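Local coordinates for putative N-acetylmuramoyl-L-alanine amidase (Neisseria meningitidis MC58, PDB 3CZX), which probably hydrolyses, as a zinc-dependent amidase, the bond between N-acetylmuramoyl residues and L-amino acids in cell-wall glycopeptides, at residues A[19-33]-A[146-159]. Sequence-based numbering, arbitrary orientation.
With ZN (zinc ion), chain E.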
ATOM      1  N   ALA A  19       0.732  18.200  -1.674  1.00 18.26           N
ATOM      2  CA  ALA A  19       0.490  18.367  -3.103  1.00 18.29           C
ATOM      3  C   ALA A  19      -0.461  17.287  -3.605  1.00 18.34           C
ATOM      4  O   ALA A  19      -0.543  16.203  -3.013  1.00 17.24           O
ATOM      5  CB  ALA A  19       1.791  18.373  -3.897  1.00 17.66           C
ATOM      6  N   VAL A  20      -1.238  17.644  -4.627  1.00 18.55           N
ATOM      7  CA  VAL A  20      -2.222  16.759  -5.229  1.00 18.16           C
ATOM      8  C   VAL A  20      -2.017  16.745  -6.739  1.00 18.50           C
ATOM      9  O   VAL A  20      -1.642  17.747  -7.332  1.00 18.76           O
ATOM     10  CB  VAL A  20      -3.713  17.130  -4.846  1.00 18.69           C
ATOM     11  CG1 VAL A  20      -3.892  17.168  -3.311  1.00 17.93           C
ATOM     12  CG2 VAL A  20      -4.179  18.443  -5.512  1.00 20.19           C
ATOM     13  N   ASN A  21      -2.240  15.586  -7.354  1.00 17.43           N
ATOM     14  CA  ASN A  21      -2.259  15.457  -8.784  1.00 18.07           C
ATOM     15  C   ASN A  21      -3.459  14.566  -9.087  1.00 18.76           C
ATOM     16  O   ASN A  21      -3.415  13.357  -8.906  1.00 18.85           O
ATOM     17  CB  ASN A  21      -0.927  14.876  -9.304  1.00 18.32           C
ATOM     18  CG  ASN A  21      -0.851  14.792 -10.827  1.00 18.13           C
ATOM     19  OD1 ASN A  21      -1.875  14.845 -11.530  1.00 19.34           O
ATOM     20  ND2 ASN A  21       0.355  14.632 -11.352  1.00 13.79           N
ATOM     21  N   GLY A  22      -4.557  15.163  -9.530  1.00 18.80           N
ATOM     22  CA  GLY A  22      -5.787  14.389  -9.677  1.00 18.59           C
ATOM     23  C   GLY A  22      -6.241  13.890  -8.327  1.00 17.83           C
ATOM     24  O   GLY A  22      -6.279  14.662  -7.344  1.00 18.51           O
ATOM     25  N   SER A  23      -6.573  12.597  -8.251  1.00 17.19           N
ATOM     26  CA  SER A  23      -6.953  12.004  -6.970  1.00 16.49           C
ATOM     27  C   SER A  23      -5.760  11.391  -6.236  1.00 15.79           C
ATOM     28  O   SER A  23      -5.953  10.764  -5.197  1.00 16.57           O
ATOM     29  CB  SER A  23      -8.089  10.987  -7.118  1.00 16.94           C
ATOM     30  OG  SER A  23      -7.724   9.951  -7.994  1.00 19.74           O
ATOM     31  N   ASP A  24      -4.555  11.582  -6.774  1.00 13.76           N
ATOM     32  CA  ASP A  24      -3.345  11.231  -6.039  1.00 14.32           C
ATOM     33  C   ASP A  24      -2.942  12.361  -5.099  1.00 13.41           C
ATOM     34  O   ASP A  24      -2.740  13.504  -5.527  1.00 15.08           O
ATOM     35  CB  ASP A  24      -2.223  10.924  -7.019  1.00 13.07           C
ATOM     36  CG  ASP A  24      -2.525   9.681  -7.852  1.00 15.45           C
ATOM     37  OD1 ASP A  24      -2.968   8.678  -7.286  1.00 17.00           O
ATOM     38  OD2 ASP A  24      -2.317   9.722  -9.064  1.00 17.54           O
ATOM     39  N   ARG A  25      -2.796  12.027  -3.821  1.00 11.44           N
ATOM     40  CA  ARG A  25      -2.451  13.003  -2.794  1.00 12.54           C
ATOM     41  C   ARG A  25      -1.133  12.646  -2.126  1.00 11.65           C
ATOM     42  O   ARG A  25      -0.936  11.497  -1.721  1.00 11.73           O
ATOM     43  CB  ARG A  25      -3.500  13.040  -1.705  1.00 12.64           C
ATOM     44  CG  ARG A  25      -4.955  13.297  -2.197  1.00 13.85           C
ATOM     45  CD  ARG A  25      -5.846  13.661  -1.014  1.00 16.07           C
ATOM     46  NE  ARG A  25      -5.835  12.635   0.024  1.00 17.93           N
ATOM     47  CZ  ARG A  25      -6.355  12.777   1.241  1.00 19.14           C
ATOM     48  NH1 ARG A  25      -6.954  13.916   1.635  1.00 19.60           N
ATOM     49  NH2 ARG A  25      -6.245  11.786   2.099  1.00 19.55           N
ATOM     50  N   GLU A  26      -0.292  13.653  -1.940  1.00 11.39           N
ATOM     51  CA  GLU A  26       0.987  13.467  -1.227  1.00 11.24           C
ATOM     52  C   GLU A  26       0.816  12.721   0.081  1.00 11.45           C
ATOM     53  O   GLU A  26       1.590  11.819   0.404  1.00 11.20           O
ATOM     54  CB  GLU A  26       1.682  14.812  -0.992  1.00 11.67           C
ATOM     55  CG  GLU A  26       3.039  14.693  -0.253  1.00 10.13           C
ATOM     56  CD  GLU A  26       3.813  15.972  -0.181  1.00 14.58           C
ATOM     57  OE1 GLU A  26       3.310  17.000  -0.682  1.00 14.67           O
ATOM     58  OE2 GLU A  26       4.955  15.937   0.358  1.00 13.96           O
ATOM     59  N   ALA A  27      -0.189  13.077   0.855  1.00 10.85           N
ATOM     60  CA  ALA A  27      -0.401  12.474   2.173  1.00 11.61           C
ATOM     61  C   ALA A  27      -0.565  10.959   2.050  1.00 11.50           C
ATOM     62  O   ALA A  27      -0.116  10.192   2.926  1.00 12.45           O
ATOM     63  CB  ALA A  27      -1.607  13.067   2.841  1.00 12.98           C
ATOM     64  N   ASP A  28      -1.224  10.537   0.975  1.00 10.03           N
ATOM     65  CA  ASP A  28      -1.570   9.128   0.787  1.00 10.95           C
ATOM     66  C   ASP A  28      -0.337   8.406   0.309  1.00 11.07           C
ATOM     67  O   ASP A  28      -0.098   7.259   0.716  1.00 11.92           O
ATOM     68  CB  ASP A  28      -2.710   9.004  -0.239  1.00 11.23           C
ATOM     69  CG  ASP A  28      -4.001   9.686   0.234  1.00 11.56           C
ATOM     70  OD1 ASP A  28      -4.181   9.886   1.459  1.00 13.87           O
ATOM     71  OD2 ASP A  28      -4.836  10.007  -0.643  1.00 12.86           O
ATOM     72  N   LEU A  29       0.400   9.015  -0.632  1.00 10.38           N
ATOM     73  CA  LEU A  29       1.642   8.402  -1.145  1.00  9.76           C
ATOM     74  C   LEU A  29       2.681   8.274  -0.017  1.00  9.49           C
ATOM     75  O   LEU A  29       3.423   7.251   0.070  1.00  9.41           O
ATOM     76  CB  LEU A  29       2.206   9.200  -2.335  1.00 10.45           C
ATOM     77  CG  LEU A  29       1.291   9.322  -3.563  1.00 12.99           C
ATOM     78  CD1 LEU A  29       1.775  10.399  -4.594  1.00 15.81           C
ATOM     79  CD2 LEU A  29       1.137   7.968  -4.213  1.00 19.45           C
ATOM     80  N   ALA A  30       2.747   9.280   0.855  1.00  8.57           N
ATOM     81  CA  ALA A  30       3.691   9.277   1.966  1.00  9.01           C
ATOM     82  C   ALA A  30       3.325   8.192   3.003  1.00  9.96           C
ATOM     83  O   ALA A  30       4.213   7.485   3.517  1.00 10.28           O
ATOM     84  CB  ALA A  30       3.767  10.679   2.599  1.00  9.96           C
ATOM     85  N   GLN A  31       2.038   8.054   3.324  1.00  9.30           N
ATOM     86  CA  GLN A  31       1.527   6.978   4.155  1.00 10.04           C
ATOM     87  C   GLN A  31       1.955   5.619   3.572  1.00 10.05           C
ATOM     88  O   GLN A  31       2.447   4.774   4.310  1.00 10.36           O
ATOM     89  CB  GLN A  31      -0.006   7.081   4.264  1.00 11.31           C
ATOM     90  CG  GLN A  31      -0.691   5.896   4.856  1.00 10.11           C
ATOM     91  CD  GLN A  31      -2.187   6.055   4.907  1.00 12.69           C
ATOM     92  OE1 GLN A  31      -2.764   6.694   4.025  1.00 13.24           O
ATOM     93  NE2 GLN A  31      -2.824   5.502   5.949  1.00 14.06           N
ATOM     94  N   ASP A  32       1.784   5.419   2.272  1.00  9.89           N
ATOM     95  CA  ASP A  32       2.145   4.139   1.662  1.00 10.56           C
ATOM     96  C   ASP A  32       3.644   3.915   1.829  1.00 10.68           C
ATOM     97  O   ASP A  32       4.083   2.811   2.189  1.00 10.44           O
ATOM     98  CB  ASP A  32       1.846   4.088   0.170  1.00 11.53           C
ATOM     99  CG  ASP A  32       0.380   3.788  -0.138  1.00 14.92           C
ATOM    100  OD1 ASP A  32      -0.360   3.445   0.815  1.00 16.30           O
ATOM    101  OD2 ASP A  32       0.017   3.935  -1.333  1.00 17.43           O
HETATM  102  N   MSE A  33       4.461   4.936   1.509  1.00 10.14           N
HETATM  103  CA  MSE A  33       5.908   4.746   1.624  1.00 10.43           C
HETATM  104  C   MSE A  33       6.321   4.373   3.032  1.00 10.00           C
HETATM  105  O   MSE A  33       7.106   3.419   3.207  1.00 10.09           O
HETATM  106  CB  MSE A  33       6.672   5.982   1.151  1.00  9.19           C
HETATM  107  CG  MSE A  33       6.558   6.195  -0.310  1.00  9.01           C
HETATM  108 SE   MSE A  33       7.642   7.669  -1.041  1.00 19.23          SE
HETATM  109  CE  MSE A  33       6.230   9.022  -1.139  1.00 14.94           C
ATOM    110  N   PRO A 146      11.469  11.266  -2.984  1.00  9.49           N
ATOM    111  CA  PRO A 146      11.932  10.439  -4.104  1.00  9.81           C
ATOM    112  C   PRO A 146      11.475  10.875  -5.501  1.00  9.40           C
ATOM    113  O   PRO A 146      12.161  10.541  -6.460  1.00 10.34           O
ATOM    114  CB  PRO A 146      11.383   9.054  -3.777  1.00 10.32           C
ATOM    115  CG  PRO A 146      10.843   9.096  -2.471  1.00 11.66           C
ATOM    116  CD  PRO A 146      10.682  10.514  -2.006  1.00 10.79           C
ATOM    117  N   PHE A 147      10.355  11.581  -5.618  1.00  9.86           N
ATOM    118  CA  PHE A 147       9.880  12.002  -6.941  1.00  9.87           C
ATOM    119  C   PHE A 147       8.929  13.192  -6.818  1.00 10.29           C
ATOM    120  O   PHE A 147       8.475  13.497  -5.736  1.00  9.40           O
ATOM    121  CB  PHE A 147       9.196  10.838  -7.703  1.00 10.34           C
ATOM    122  CG  PHE A 147       7.901  10.395  -7.088  1.00 10.11           C
ATOM    123  CD1 PHE A 147       6.691  10.869  -7.530  1.00 13.33           C
ATOM    124  CD2 PHE A 147       7.903   9.531  -6.017  1.00 11.06           C
ATOM    125  CE1 PHE A 147       5.499  10.472  -6.919  1.00 13.37           C
ATOM    126  CE2 PHE A 147       6.728   9.104  -5.424  1.00 13.64           C
ATOM    127  CZ  PHE A 147       5.530   9.607  -5.862  1.00 13.72           C
ATOM    128  N   PHE A 148       8.666  13.797  -7.971  1.00 10.75           N
ATOM    129  CA  PHE A 148       7.760  14.924  -8.087  1.00 10.66           C
ATOM    130  C   PHE A 148       6.387  14.368  -8.406  1.00 11.10           C
ATOM    131  O   PHE A 148       6.191  13.763  -9.460  1.00 12.05           O
ATOM    132  CB  PHE A 148       8.205  15.835  -9.231  1.00 11.63           C
ATOM    133  CG  PHE A 148       9.359  16.732  -8.900  1.00 12.86           C
ATOM    134  CD1 PHE A 148       9.175  18.095  -8.752  1.00 14.43           C
ATOM    135  CD2 PHE A 148      10.636  16.206  -8.741  1.00 13.83           C
ATOM    136  CE1 PHE A 148      10.245  18.908  -8.433  1.00 15.29           C
ATOM    137  CE2 PHE A 148      11.707  17.029  -8.417  1.00 13.84           C
ATOM    138  CZ  PHE A 148      11.500  18.381  -8.276  1.00 12.68           C
ATOM    139  N   ILE A 149       5.425  14.620  -7.517  1.00 11.82           N
ATOM    140  CA  ILE A 149       4.061  14.205  -7.730  1.00 12.18           C
ATOM    141  C   ILE A 149       3.475  14.897  -8.949  1.00 12.34           C
ATOM    142  O   ILE A 149       2.537  14.374  -9.572  1.00 13.41           O
ATOM    143  CB  ILE A 149       3.194  14.451  -6.487  1.00 12.56           C
ATOM    144  CG1 ILE A 149       1.924  13.621  -6.544  1.00 13.43           C
ATOM    145  CG2 ILE A 149       2.896  15.962  -6.277  1.00 11.32           C
ATOM    146  CD1 ILE A 149       1.058  13.763  -5.306  1.00 13.97           C
ATOM    147  N   SER A 150       4.040  16.061  -9.251  1.00 12.19           N
ATOM    148  CA  SER A 150       3.646  16.856 -10.425  1.00 13.19           C
ATOM    149  C   SER A 150       4.153  16.294 -11.762  1.00 14.14           C
ATOM    150  O   SER A 150       3.707  16.719 -12.834  1.00 16.10           O
ATOM    151  CB  SER A 150       4.084  18.303 -10.204  1.00 14.13           C
ATOM    152  OG  SER A 150       5.425  18.349  -9.825  1.00 13.74           O
ATOM    153  N   ASN A 151       5.095  15.344 -11.740  1.00 13.78           N
ATOM    154  CA  ASN A 151       5.555  14.676 -12.925  1.00 12.57           C
ATOM    155  C   ASN A 151       4.672  13.472 -13.254  1.00 13.36           C
ATOM    156  O   ASN A 151       4.778  12.446 -12.601  1.00 12.09           O
ATOM    157  CB  ASN A 151       7.022  14.246 -12.759  1.00 12.67           C
ATOM    158  CG  ASN A 151       7.643  13.832 -14.063  1.00 12.09           C
ATOM    159  OD1 ASN A 151       7.234  12.850 -14.699  1.00 14.19           O
ATOM    160  ND2 ASN A 151       8.607  14.612 -14.523  1.00 13.36           N
ATOM    161  N   ASP A 152       3.761  13.606 -14.222  1.00 13.04           N
ATOM    162  CA  ASP A 152       2.805  12.542 -14.472  1.00 12.64           C
ATOM    163  C   ASP A 152       3.448  11.180 -14.786  1.00 12.47           C
ATOM    164  O   ASP A 152       2.949  10.114 -14.347  1.00 12.50           O
ATOM    165  CB  ASP A 152       1.862  12.894 -15.638  1.00 13.64           C
ATOM    166  CG  ASP A 152       0.968  14.052 -15.346  1.00 16.47           C
ATOM    167  OD1 ASP A 152       0.859  14.522 -14.194  1.00 17.47           O
ATOM    168  OD2 ASP A 152       0.317  14.494 -16.319  1.00 20.25           O
ATOM    169  N   THR A 153       4.514  11.197 -15.580  1.00 11.43           N
ATOM    170  CA  THR A 153       5.237   9.991 -15.996  1.00 12.57           C
ATOM    171  C   THR A 153       5.912   9.330 -14.792  1.00 12.00           C
ATOM    172  O   THR A 153       5.759   8.111 -14.575  1.00 12.54           O
ATOM    173  CB  THR A 153       6.292  10.309 -17.099  1.00 13.21           C
ATOM    174  OG1 THR A 153       5.588  10.697 -18.297  1.00 16.15           O
ATOM    175  CG2 THR A 153       7.169   9.080 -17.400  1.00 11.92           C
ATOM    176  N   ASP A 154       6.645  10.115 -13.993  1.00 11.15           N
ATOM    177  CA  ASP A 154       7.304   9.532 -12.792  1.00 11.43           C
ATOM    178  C   ASP A 154       6.280   9.004 -11.765  1.00 10.32           C
ATOM    179  O   ASP A 154       6.452   7.966 -11.159  1.00 10.53           O
ATOM    180  CB  ASP A 154       8.172  10.567 -12.088  1.00 10.81           C
ATOM    181  CG  ASP A 154       9.293  11.087 -12.956  1.00 11.25           C
ATOM    182  OD1 ASP A 154       9.632  10.454 -13.977  1.00 10.17           O
ATOM    183  OD2 ASP A 154       9.813  12.169 -12.593  1.00 13.92           O
ATOM    184  N   LEU A 155       5.188   9.743 -11.599  1.00  9.86           N
ATOM    185  CA  LEU A 155       4.116   9.326 -10.726  1.00 10.29           C
ATOM    186  C   LEU A 155       3.501   8.000 -11.199  1.00 10.39           C
ATOM    187  O   LEU A 155       3.204   7.096 -10.387  1.00 10.20           O
ATOM    188  CB  LEU A 155       3.038  10.425 -10.632  1.00 11.22           C
ATOM    189  CG  LEU A 155       1.754  10.062  -9.878  1.00 10.39           C
ATOM    190  CD1 LEU A 155       1.953   9.595  -8.429  1.00 11.09           C
ATOM    191  CD2 LEU A 155       0.747  11.188  -9.939  1.00 10.45           C
ATOM    192  N   ALA A 156       3.287   7.862 -12.496  1.00  8.80           N
ATOM    193  CA  ALA A 156       2.787   6.570 -13.032  1.00  8.74           C
ATOM    194  C   ALA A 156       3.757   5.440 -12.719  1.00  9.15           C
ATOM    195  O   ALA A 156       3.312   4.340 -12.386  1.00 11.09           O
ATOM    196  CB  ALA A 156       2.558   6.652 -14.550  1.00  9.16           C
ATOM    197  N   LEU A 157       5.046   5.689 -12.871  1.00  9.15           N
ATOM    198  CA  LEU A 157       6.057   4.650 -12.580  1.00 10.15           C
ATOM    199  C   LEU A 157       6.006   4.269 -11.132  1.00  9.96           C
ATOM    200  O   LEU A 157       6.042   3.071 -10.810  1.00 10.10           O
ATOM    201  CB  LEU A 157       7.461   5.137 -12.964  1.00  9.65           C
ATOM    202  CG  LEU A 157       8.505   4.014 -12.872  1.00 10.20           C
ATOM    203  CD1 LEU A 157       8.232   2.963 -13.923  1.00 16.89           C
ATOM    204  CD2 LEU A 157       9.860   4.647 -13.103  1.00 14.21           C
ATOM    205  N   PHE A 158       5.896   5.269 -10.257  1.00  9.04           N
ATOM    206  CA  PHE A 158       5.815   5.031  -8.815  1.00  9.74           C
ATOM    207  C   PHE A 158       4.597   4.164  -8.530  1.00 10.11           C
ATOM    208  O   PHE A 158       4.696   3.204  -7.813  1.00 10.81           O
ATOM    209  CB  PHE A 158       5.732   6.286  -7.978  1.00  9.62           C
ATOM    210  CG  PHE A 158       5.588   6.011  -6.502  1.00 10.55           C
ATOM    211  CD1 PHE A 158       6.662   5.589  -5.742  1.00 11.92           C
ATOM    212  CD2 PHE A 158       4.350   6.092  -5.874  1.00  9.97           C
ATOM    213  CE1 PHE A 158       6.513   5.308  -4.375  1.00 10.72           C
ATOM    214  CE2 PHE A 158       4.231   5.802  -4.509  1.00 11.60           C
ATOM    215  CZ  PHE A 158       5.334   5.399  -3.784  1.00 10.73           C
ATOM    216  N   LYS A 159       3.442   4.560  -9.061  1.00 10.38           N
ATOM    217  CA  LYS A 159       2.207   3.836  -8.756  1.00 11.37           C
ATOM    218  C   LYS A 159       2.253   2.375  -9.180  1.00 10.97           C
ATOM    219  O   LYS A 159       1.669   1.531  -8.498  1.00 13.84           O
ATOM    220  CB  LYS A 159       0.996   4.561  -9.388  1.00 11.18           C
ATOM    221  CG  LYS A 159       0.675   5.889  -8.767  1.00 12.13           C
ATOM    222  CD  LYS A 159      -0.283   6.773  -9.573  1.00 14.64           C
ATOM    223  CE  LYS A 159      -1.658   6.293  -9.592  1.00 19.00           C
ATOM    224  NZ  LYS A 159      -2.564   7.283 -10.304  1.00 15.13           N
TER
HETATM  225 ZN    ZN E 301       5.581  17.613   1.541  1.00 27.36          ZN
HETATM  226  O   HOH W   1       6.125  19.726   2.255  1.00 25.14           O
HETATM  227  O   HOH W   2       7.243  18.066   0.159  1.00 20.57           O
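I149 and L29 meet CD1 to CD1 at 3.5 Å, their side chains crossing obliquely, in the apolar part of the contact. With CG1 of I149 anti to its backbone N (chi1 -161°) and the chain extended beyond it, the isoleucine reaches across to the start of helix 26-45, its CD1 close to E26 N, while its other branch, CG2, rests on A19 CB. L29 splits its two methyls: CD1 also touches L155 CD1 and lies at the edge of the F147 ring, near its plane, whereas CD2 passes F158 at CE2, 3.8 Å away. One turn on, M33, a selenomethionine, sets CG against F158 CZ and has SE 3.8 Å from P146 CG; SE also makes an oblique Met-aromatic contact with F158, 5.0 Å from the ring centroid. The polar contacts lie beside this apolar part. N21, at the start of a type II' hairpin turn, uses ND2 for two nearly straight bonds, to I149 O (2.8 Å) and D152 OD1 (2.9 Å); both acceptors lie in its amide plane, which sets the rotation of the amide. D152 OD1 is shared with K85. K159 NZ meets the syn lone pair of D24 OD2 in a 2.7 Å salt bridge, and K159 of the second subunit pairs with D24 OD1, so two lysines probably stabilise the charged carboxylate. At the first turn of helix 26-45, E26 OE2 binds zinc at 2.1 Å with H12, H78 and two waters, while its OE1 accepts from A19 N through the anti lone pair, which probably helps to hold the carboxylate in place. The contact thus joins hairpin 20-25 and helix 26-45 to the loop following strand 142-145 and to helix 152-177; the two helical segments run 37° apart, with L29, M33, F147, L155 and F158 packed between them.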